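PDB 4N91: TRAP dicarboxylate transporter, DctP subunit from Anaerococcus prevoti, which binds D-glucuronate in both its alpha and beta forms and probably serves as the solute-binding subunit of a TRAP transporter. Local coordinates for residues V35-S40 with L47-F52. Numbering follows the deposited sequence.
Sequences VGHNQS and LGLLAF. With BDP (beta-D-glucopyranuronic acid), chain C.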
loop_
_atom_site.group_PDB
_atom_site.type_symbol
_atom_site.label_atom_id
_atom_site.label_comp_id
_atom_site.label_asym_id
_atom_site.label_seq_id
_atom_site.Cartn_x
_atom_site.Cartn_y
_atom_site.Cartn_z
ATOM N N VAL A 35 3.145 -17.562 2.544
ATOM C CA VAL A 35 2.496 -16.292 2.294
ATOM C C VAL A 35 3.059 -15.308 3.307
ATOM O O VAL A 35 3.065 -15.576 4.521
ATOM C CB VAL A 35 0.980 -16.380 2.506
ATOM C CG1 VAL A 35 0.335 -15.029 2.203
ATOM C CG2 VAL A 35 0.368 -17.502 1.652
ATOM N N GLY A 36 3.591 -14.201 2.821
ATOM C CA GLY A 36 4.144 -13.214 3.716
ATOM C C GLY A 36 3.538 -11.837 3.657
ATOM O O GLY A 36 3.078 -11.369 2.611
ATOM N N HIS A 37 3.592 -11.151 4.797
ATOM C CA HIS A 37 3.258 -9.745 4.859
ATOM C C HIS A 37 3.969 -9.078 6.037
ATOM O O HIS A 37 4.598 -9.768 6.839
ATOM C CB HIS A 37 1.745 -9.544 4.919
ATOM C CG HIS A 37 1.126 -9.982 6.208
ATOM N ND1 HIS A 37 1.023 -9.143 7.291
ATOM C CD2 HIS A 37 0.609 -11.168 6.603
ATOM C CE1 HIS A 37 0.452 -9.776 8.293
ATOM N NE2 HIS A 37 0.162 -10.998 7.888
ATOM N N ASN A 38 3.926 -7.749 6.106
ATOM C CA ASN A 38 4.732 -7.007 7.060
ATOM C C ASN A 38 3.967 -6.402 8.230
ATOM O O ASN A 38 4.511 -5.599 8.977
ATOM C CB ASN A 38 5.535 -5.919 6.349
ATOM C CG ASN A 38 4.683 -4.772 5.845
ATOM O OD1 ASN A 38 3.462 -4.778 5.954
ATOM N ND2 ASN A 38 5.349 -3.760 5.294
ATOM N N GLN A 39 2.703 -6.768 8.366
ATOM C CA GLN A 39 1.801 -6.197 9.382
ATOM C C GLN A 39 1.693 -7.087 10.603
ATOM O O GLN A 39 2.038 -8.267 10.584
ATOM C CB GLN A 39 0.402 -5.968 8.813
ATOM C CG GLN A 39 0.386 -5.146 7.515
ATOM C CD GLN A 39 0.603 -3.664 7.718
ATOM O OE1 GLN A 39 0.961 -3.179 8.804
ATOM N NE2 GLN A 39 0.385 -2.920 6.651
ATOM N N SER A 40 1.166 -6.519 11.676
ATOM C CA SER A 40 0.908 -7.301 12.862
ATOM C C SER A 40 -0.211 -8.308 12.648
ATOM O O SER A 40 -1.008 -8.224 11.682
ATOM C CB SER A 40 0.524 -6.378 14.004
ATOM O OG SER A 40 -0.836 -6.028 13.957
ATOM N N LEU A 47 -5.871 -10.646 9.058
ATOM C CA LEU A 47 -7.201 -11.233 9.206
ATOM C C LEU A 47 -7.708 -11.700 7.843
ATOM O O LEU A 47 -8.294 -12.775 7.739
ATOM C CB LEU A 47 -8.175 -10.240 9.818
ATOM C CG LEU A 47 -7.744 -9.662 11.166
ATOM C CD1 LEU A 47 -8.761 -8.636 11.652
ATOM C CD2 LEU A 47 -7.567 -10.759 12.164
ATOM N N GLY A 48 -7.494 -10.904 6.802
ATOM C CA GLY A 48 -7.865 -11.336 5.463
ATOM C C GLY A 48 -7.110 -12.583 5.021
ATOM O O GLY A 48 -7.669 -13.511 4.410
ATOM N N LEU A 49 -5.819 -12.620 5.301
ATOM C CA LEU A 49 -5.033 -13.777 4.876
ATOM C C LEU A 49 -5.401 -15.037 5.656
ATOM O O LEU A 49 -5.363 -16.145 5.105
ATOM C CB LEU A 49 -3.535 -13.474 4.928
ATOM C CG LEU A 49 -3.005 -12.499 3.875
ATOM C CD1 LEU A 49 -1.614 -12.031 4.200
ATOM C CD2 LEU A 49 -3.040 -13.144 2.494
ATOM N N LEU A 50 -5.784 -14.890 6.919
ATOM C CA LEU A 50 -6.268 -16.027 7.687
ATOM C C LEU A 50 -7.570 -16.540 7.047
ATOM O O LEU A 50 -7.820 -17.747 6.996
ATOM C CB LEU A 50 -6.513 -15.656 9.146
ATOM C CG LEU A 50 -5.260 -15.440 10.009
ATOM C CD1 LEU A 50 -5.675 -15.108 11.431
ATOM C CD2 LEU A 50 -4.358 -16.665 9.974
ATOM N N ALA A 51 -8.401 -15.628 6.559
ATOM C CA ALA A 51 -9.650 -16.040 5.880
ATOM C C ALA A 51 -9.342 -16.774 4.563
ATOM O O ALA A 51 -9.957 -17.791 4.223
ATOM C CB ALA A 51 -10.529 -14.841 5.641
ATOM N N PHE A 52 -8.367 -16.258 3.829
ATOM C CA PHE A 52 -7.832 -16.931 2.645
ATOM C C PHE A 52 -7.394 -18.364 2.964
ATOM O O PHE A 52 -7.786 -19.323 2.268
ATOM C CB PHE A 52 -6.656 -16.109 2.105
ATOM C CG PHE A 52 -5.821 -16.820 1.064
ATOM C CD1 PHE A 52 -6.281 -16.977 -0.228
ATOM C CD2 PHE A 52 -4.563 -17.309 1.385
ATOM C CE1 PHE A 52 -5.506 -17.634 -1.199
ATOM C CE2 PHE A 52 -3.783 -17.958 0.416
ATOM C CZ PHE A 52 -4.262 -18.124 -0.865
HETATM C C1 BDP C . 1.188 0.676 4.905
HETATM C C2 BDP C . 1.029 -0.317 3.847
HETATM C C3 BDP C . 2.204 -1.251 3.830
HETATM C C4 BDP C . 3.429 -0.542 3.624
HETATM C C5 BDP C . 3.565 0.508 4.657
HETATM C C6 BDP C . 4.794 1.417 4.400
HETATM O O2 BDP C . -0.081 -1.146 4.374
HETATM O O3 BDP C . 2.017 -2.267 2.790
HETATM O O4 BDP C . 4.515 -1.317 3.588
HETATM O O5 BDP C . 2.394 1.398 4.655
HETATM O O6A BDP C . 5.888 0.820 4.309
HETATM O O1 BDP C . 0.177 1.690 4.678
HETATM O O6B BDP C . 4.667 2.656 4.528
#
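Val35, in the strand 31-36, meets helix 44-60 with both of its methyls. A first torsion of -179° sets CG1 anti to the backbone N, where it lies 3.9 Å from Leu49 CD2, while CG2 approaches the Phe52 ring obliquely, 4.4 Å from CE2. Ile66 and Ile91, from the strands flanking Val35, also pack on it. Beyond Gly36, which keeps the strand pairing through its backbone, His37 turns its imidazole to the helix, and its CD2 comes within 3.4 Å of Leu49 CD1, the other methyl of that leucine. Both ring nitrogens are engaged: ND1 accepts a hydrogen bond from the backbone N of Gln39 (3.1 Å), the donor sitting 22° out of the ring plane, and NE2 is hydrogen-bonded to His46 ND1, in the turn of helix just before Leu47. The next two side chains reach the sugar instead of the helix, Asn38 donating from ND2 to O4 of the glucuronate at 3.1 Å and Gln39 placing NE2 2.9 Å from O2; Arg154 and Arg175 also hydrogen-bond the sugar. Apolar contacts thus pack the first strand of a beta-alpha-beta unit, and His37 after it, on the unit's helix, and the imidazole, gripped at both nitrogens, ties the ligand-binding loop to that helix and should restrain Asn38 and Gln39.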